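Local coordinates for protein LacI family transcription regulator (Bifidobacterium animalis subsp. lactis, PDB 4O5A) that probably regulates transcription as a LacI-family DNA-binding repressor or activator, with a periplasmic-binding-protein-like domain that is likely to sense a small effector, at residues S66-D78 and L99-M112. Sequence-based numbering, arbitrary orientation. Where two conformers were deposited one is given.
Sequences SRTRRIGLVLGYD and LEERDYSLLVRMSM
Arg69 O is gripped twice: Ser105 N donates to it at 2.9 Å, and so does a water that also bridges Asp103 O and Ser105 OG. The Arg69 side chain, bent at chi3 (83°), reaches the loop after helix 88-99, where NH1 gives Arg102 O a nearly straight 2.6 Å bond lying in the guanidinium plane. The Tyr104 ring is turned 65° from the guanidinium, with CE1 over its face, while Arg69 CA sits over the ring centre, 3.5 Å from the centroid (CH-pi). Ile71 CD1 meets Tyr104 CD2 at 3.9 Å, and Tyr104 OH bonds Asp131 weakly. A leucine in place of Tyr104 would probably leave Asp131 without that hydroxyl and Arg69 CA without its aromatic face. From here strands 70-76 and 105-111 run parallel until Tyr77 N bonds Ser111 O. Beyond, CE of selenomethionine Met112 lies over one Tyr77 ring face, 3.6 Å from the centroid (CH-pi). Ile71, Leu73 and Leu75 pack with Leu106, Val108 and Met110 on a face covered at Leu75 and Leu106 by helix 88-99, the beta-alpha-beta crossover, and at Ile71 by helix 304-320; helix 116-127 covers Val74 and Leu107. Strand 132-135 flanks 70-76, while 105-111 pairs antiparallel with a second-subunit strand, continuing the sheet across the dimer.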
loop_
_atom_site.group_PDB
_atom_site.type_symbol
_atom_site.label_atom_id
_atom_site.label_comp_id
_atom_site.label_asym_id
_atom_site.label_seq_id
_atom_site.Cartn_x
_atom_site.Cartn_y
_atom_site.Cartn_z
ATOM N N SER A 66 31.359 -2.472 17.830
ATOM C CA SER A 66 30.623 -1.223 17.659
ATOM C C SER A 66 29.258 -1.495 17.023
ATOM O O SER A 66 29.034 -2.562 16.454
ATOM C CB SER A 66 31.427 -0.251 16.794
ATOM O OG SER A 66 30.957 1.077 16.945
ATOM N N ARG A 67 28.340 -0.539 17.132
ATOM C CA ARG A 67 27.018 -0.700 16.534
ATOM C C ARG A 67 26.726 0.411 15.539
ATOM O O ARG A 67 27.080 1.573 15.758
ATOM C CB ARG A 67 25.927 -0.753 17.607
ATOM C CG ARG A 67 25.942 -2.032 18.431
ATOM C CD ARG A 67 25.341 -1.829 19.818
ATOM N NE ARG A 67 23.887 -1.746 19.790
ATOM C CZ ARG A 67 23.077 -2.599 20.411
ATOM N NH1 ARG A 67 23.571 -3.602 21.133
ATOM N NH2 ARG A 67 21.771 -2.439 20.322
ATOM N N THR A 68 26.093 0.044 14.432
ATOM C CA THR A 68 25.740 1.012 13.408
ATOM C C THR A 68 24.379 1.592 13.724
ATOM O O THR A 68 24.015 2.661 13.219
ATOM C CB THR A 68 25.665 0.376 12.001
ATOM O OG1 THR A 68 24.657 -0.640 11.987
ATOM C CG2 THR A 68 27.005 -0.224 11.594
ATOM N N ARG A 69 23.614 0.868 14.540
ATOM C CA ARG A 69 22.221 1.207 14.833
ATOM C C ARG A 69 21.342 1.196 13.591
ATOM O O ARG A 69 20.404 1.986 13.480
ATOM C CB ARG A 69 22.106 2.534 15.594
ATOM C CG ARG A 69 23.042 2.606 16.795
ATOM C CD ARG A 69 22.640 3.700 17.770
ATOM N NE ARG A 69 21.582 3.228 18.660
ATOM C CZ ARG A 69 21.790 2.490 19.750
ATOM N NH1 ARG A 69 20.763 2.098 20.491
ATOM N NH2 ARG A 69 23.022 2.136 20.103
ATOM N N ARG A 70 21.650 0.291 12.665
ATOM C CA ARG A 70 20.877 0.125 11.434
ATOM C C ARG A 70 20.509 -1.332 11.251
ATOM O O ARG A 70 21.285 -2.222 11.609
ATOM C CB ARG A 70 21.679 0.604 10.210
ATOM C CG ARG A 70 21.986 2.092 10.210
ATOM C CD ARG A 70 22.631 2.544 8.911
ATOM N NE ARG A 70 24.021 2.114 8.766
ATOM C CZ ARG A 70 25.069 2.799 9.215
ATOM N NH1 ARG A 70 24.885 3.939 9.866
ATOM N NH2 ARG A 70 26.304 2.343 9.029
ATOM N N ILE A 71 19.315 -1.558 10.712
ATOM C CA ILE A 71 18.854 -2.882 10.325
ATOM C C ILE A 71 18.724 -2.831 8.816
ATOM O O ILE A 71 18.110 -1.903 8.291
ATOM C CB ILE A 71 17.439 -3.167 10.875
ATOM C CG1 ILE A 71 17.395 -2.999 12.393
ATOM C CG2 ILE A 71 16.946 -4.539 10.418
ATOM C CD1 ILE A 71 18.288 -3.960 13.154
ATOM N N GLY A 72 19.281 -3.812 8.107
ATOM C CA GLY A 72 19.176 -3.803 6.653
ATOM C C GLY A 72 17.971 -4.543 6.098
ATOM O O GLY A 72 17.611 -5.630 6.576
ATOM N N LEU A 73 17.345 -3.953 5.081
ATOM C CA LEU A 73 16.226 -4.565 4.374
ATOM C C LEU A 73 16.366 -4.297 2.897
ATOM O O LEU A 73 16.422 -3.140 2.473
ATOM C CB LEU A 73 14.888 -3.996 4.876
ATOM C CG LEU A 73 13.639 -4.436 4.112
ATOM C CD1 LEU A 73 13.495 -5.951 4.144
ATOM C CD2 LEU A 73 12.415 -3.780 4.710
ATOM N N VAL A 74 16.435 -5.357 2.098
ATOM C CA VAL A 74 16.405 -5.175 0.653
ATOM C C VAL A 74 15.003 -5.462 0.138
ATOM O O VAL A 74 14.463 -6.544 0.361
ATOM C CB VAL A 74 17.434 -6.056 -0.074
ATOM C CG1 VAL A 74 17.401 -5.769 -1.564
ATOM C CG2 VAL A 74 18.830 -5.781 0.461
ATOM N N LEU A 75 14.408 -4.475 -0.521
ATOM C CA LEU A 75 13.083 -4.649 -1.118
ATOM C C LEU A 75 13.195 -4.940 -2.609
ATOM O O LEU A 75 14.205 -4.617 -3.240
ATOM C CB LEU A 75 12.228 -3.401 -0.904
ATOM C CG LEU A 75 11.886 -3.045 0.538
ATOM C CD1 LEU A 75 11.126 -1.727 0.594
ATOM C CD2 LEU A 75 11.070 -4.161 1.147
ATOM N N GLY A 76 12.158 -5.542 -3.183
ATOM C CA GLY A 76 12.160 -5.800 -4.612
ATOM C C GLY A 76 11.515 -4.649 -5.356
ATOM O O GLY A 76 10.514 -4.101 -4.893
ATOM N N TYR A 77 12.081 -4.268 -6.497
ATOM C CA TYR A 77 11.523 -3.169 -7.280
ATOM C C TYR A 77 10.131 -3.531 -7.798
ATOM O O TYR A 77 9.937 -4.604 -8.377
ATOM C CB TYR A 77 12.443 -2.800 -8.444
ATOM C CG TYR A 77 11.915 -1.667 -9.300
ATOM C CD1 TYR A 77 11.887 -0.362 -8.821
ATOM C CD2 TYR A 77 11.446 -1.901 -10.583
ATOM C CE1 TYR A 77 11.409 0.679 -9.601
ATOM C CE2 TYR A 77 10.962 -0.868 -11.368
ATOM C CZ TYR A 77 10.948 0.419 -10.870
ATOM O OH TYR A 77 10.468 1.446 -11.653
ATOM N N ASP A 78 9.185 -2.614 -7.588
ATOM C CA ASP A 78 7.758 -2.835 -7.841
ATOM C C ASP A 78 7.196 -3.951 -6.973
ATOM O O ASP A 78 7.196 -3.846 -5.747
ATOM C CB ASP A 78 7.468 -3.102 -9.319
ATOM C CG ASP A 78 7.388 -1.836 -10.128
ATOM O OD1 ASP A 78 7.199 -0.763 -9.516
ATOM O OD2 ASP A 78 7.506 -1.914 -11.370
ATOM N N LEU A 99 12.104 -0.192 16.621
ATOM C CA LEU A 99 13.449 0.343 16.393
ATOM C C LEU A 99 13.604 1.734 17.003
ATOM O O LEU A 99 14.675 2.070 17.503
ATOM C CB LEU A 99 13.797 0.367 14.901
ATOM C CG LEU A 99 13.796 -1.004 14.225
ATOM C CD1 LEU A 99 13.996 -0.828 12.728
ATOM C CD2 LEU A 99 14.880 -1.915 14.836
ATOM N N GLU A 100 12.527 2.527 16.993
ATOM C CA GLU A 100 12.594 3.885 17.551
ATOM C C GLU A 100 12.858 3.887 19.045
ATOM O O GLU A 100 13.471 4.824 19.564
ATOM C CB GLU A 100 11.312 4.667 17.271
ATOM C CG GLU A 100 11.181 5.136 15.832
ATOM C CD GLU A 100 12.222 6.172 15.458
ATOM O OE1 GLU A 100 12.560 7.021 16.316
ATOM O OE2 GLU A 100 12.702 6.143 14.296
ATOM N N GLU A 101 12.389 2.847 19.729
ATOM C CA GLU A 101 12.624 2.713 21.170
ATOM C C GLU A 101 14.110 2.642 21.507
ATOM O O GLU A 101 14.502 2.965 22.630
ATOM C CB GLU A 101 11.905 1.466 21.723
ATOM C CG GLU A 101 10.393 1.538 21.641
ATOM C CD GLU A 101 9.704 0.314 22.224
ATOM O OE1 GLU A 101 10.034 -0.087 23.359
ATOM O OE2 GLU A 101 8.818 -0.244 21.549
ATOM N N ARG A 102 14.931 2.212 20.547
ATOM C CA ARG A 102 16.371 2.061 20.767
ATOM C C ARG A 102 17.167 2.958 19.823
ATOM O O ARG A 102 18.372 2.758 19.650
ATOM C CB ARG A 102 16.810 0.616 20.489
ATOM C CG ARG A 102 16.019 -0.471 21.193
ATOM C CD ARG A 102 16.621 -0.800 22.540
ATOM N NE ARG A 102 18.044 -1.139 22.455
ATOM C CZ ARG A 102 18.540 -2.377 22.462
ATOM N NH1 ARG A 102 17.736 -3.425 22.557
ATOM N NH2 ARG A 102 19.853 -2.567 22.391
ATOM N N ASP A 103 16.485 3.912 19.193
ATOM C CA ASP A 103 17.133 4.847 18.262
ATOM C C ASP A 103 17.840 4.132 17.100
ATOM O O ASP A 103 18.929 4.506 16.664
ATOM C CB ASP A 103 18.050 5.802 19.011
ATOM C CG ASP A 103 17.275 6.711 19.947
ATOM O OD1 ASP A 103 16.442 7.503 19.447
ATOM O OD2 ASP A 103 17.472 6.613 21.174
ATOM N N TYR A 104 17.192 3.089 16.608
ATOM C CA TYR A 104 17.683 2.347 15.467
ATOM C C TYR A 104 16.961 2.851 14.228
ATOM O O TYR A 104 15.864 3.406 14.332
ATOM C CB TYR A 104 17.399 0.852 15.665
ATOM C CG TYR A 104 18.616 0.078 16.109
ATOM C CD1 TYR A 104 19.179 0.290 17.350
ATOM C CD2 TYR A 104 19.208 -0.858 15.271
ATOM C CE1 TYR A 104 20.302 -0.410 17.759
ATOM C CE2 TYR A 104 20.331 -1.567 15.672
ATOM C CZ TYR A 104 20.869 -1.336 16.911
ATOM O OH TYR A 104 21.985 -2.021 17.327
ATOM N N SER A 105 17.574 2.642 13.063
ATOM C CA SER A 105 16.983 3.022 11.775
ATOM C C SER A 105 16.917 1.801 10.875
ATOM O O SER A 105 17.638 0.826 11.083
ATOM C CB SER A 105 17.844 4.069 11.056
ATOM O OG SER A 105 18.037 5.236 11.819
ATOM N N LEU A 106 16.073 1.870 9.853
ATOM C CA LEU A 106 16.024 0.828 8.839
ATOM C C LEU A 106 16.790 1.329 7.614
ATOM O O LEU A 106 16.523 2.436 7.120
ATOM C CB LEU A 106 14.571 0.585 8.445
ATOM C CG LEU A 106 14.216 -0.649 7.620
ATOM C CD1 LEU A 106 14.363 -1.908 8.471
ATOM C CD2 LEU A 106 12.786 -0.529 7.073
ATOM N N LEU A 107 17.727 0.527 7.119
ATOM C CA LEU A 107 18.468 0.898 5.921
ATOM C C LEU A 107 17.869 0.116 4.753
ATOM O O LEU A 107 17.895 -1.116 4.747
ATOM C CB LEU A 107 19.954 0.573 6.081
ATOM C CG LEU A 107 20.860 1.153 4.991
ATOM C CD1 LEU A 107 20.972 2.667 5.128
ATOM C CD2 LEU A 107 22.236 0.509 5.020
ATOM N N VAL A 108 17.320 0.832 3.778
ATOM C CA VAL A 108 16.562 0.198 2.703
ATOM C C VAL A 108 17.278 0.315 1.375
ATOM O O VAL A 108 17.638 1.416 0.937
ATOM C CB VAL A 108 15.169 0.817 2.571
ATOM C CG1 VAL A 108 14.416 0.207 1.377
ATOM C CG2 VAL A 108 14.385 0.623 3.852
ATOM N N ARG A 109 17.494 -0.828 0.730
ATOM C CA ARG A 109 17.962 -0.828 -0.642
ATOM C C ARG A 109 16.995 -1.608 -1.524
ATOM O O ARG A 109 16.080 -2.252 -1.025
ATOM C CB ARG A 109 19.403 -1.337 -0.752
ATOM C CG ARG A 109 20.406 -0.268 -0.330
ATOM C CD ARG A 109 21.836 -0.571 -0.731
ATOM N NE ARG A 109 22.027 -0.684 -2.167
ATOM C CZ ARG A 109 23.224 -0.707 -2.748
ATOM N NH1 ARG A 109 24.318 -0.611 -2.004
ATOM N NH2 ARG A 109 23.333 -0.817 -4.064
HETATM N N MSE A 110 17.189 -1.523 -2.828
HETATM C CA MSE A 110 16.191 -2.008 -3.770
HETATM C C MSE A 110 16.883 -2.926 -4.761
HETATM O O MSE A 110 17.823 -2.513 -5.439
HETATM C CB MSE A 110 15.553 -0.804 -4.492
HETATM C CG MSE A 110 14.307 -1.073 -5.359
HETATM SE SE MSE A 110 12.644 -1.328 -4.354
HETATM C CE MSE A 110 12.938 -0.063 -2.916
ATOM N N SER A 111 16.438 -4.177 -4.848
ATOM C CA SER A 111 16.982 -5.067 -5.871
ATOM C C SER A 111 16.171 -4.956 -7.167
ATOM O O SER A 111 14.940 -5.062 -7.166
ATOM C CB SER A 111 17.065 -6.514 -5.380
ATOM O OG SER A 111 15.791 -7.119 -5.333
HETATM N N MSE A 112 16.868 -4.710 -8.267
HETATM C CA MSE A 112 16.218 -4.473 -9.558
HETATM C C MSE A 112 16.199 -5.754 -10.380
HETATM O O MSE A 112 15.503 -5.844 -11.397
HETATM C CB MSE A 112 16.948 -3.370 -10.334
HETATM C CG MSE A 112 17.283 -2.128 -9.511
HETATM SE SE MSE A 112 15.717 -1.125 -8.901
HETATM C CE MSE A 112 15.003 -0.644 -10.651
HETATM O O HOH W 1 19.889 5.115 13.819
HETATM O O HOH W 2 20.588 0.487 22.668
#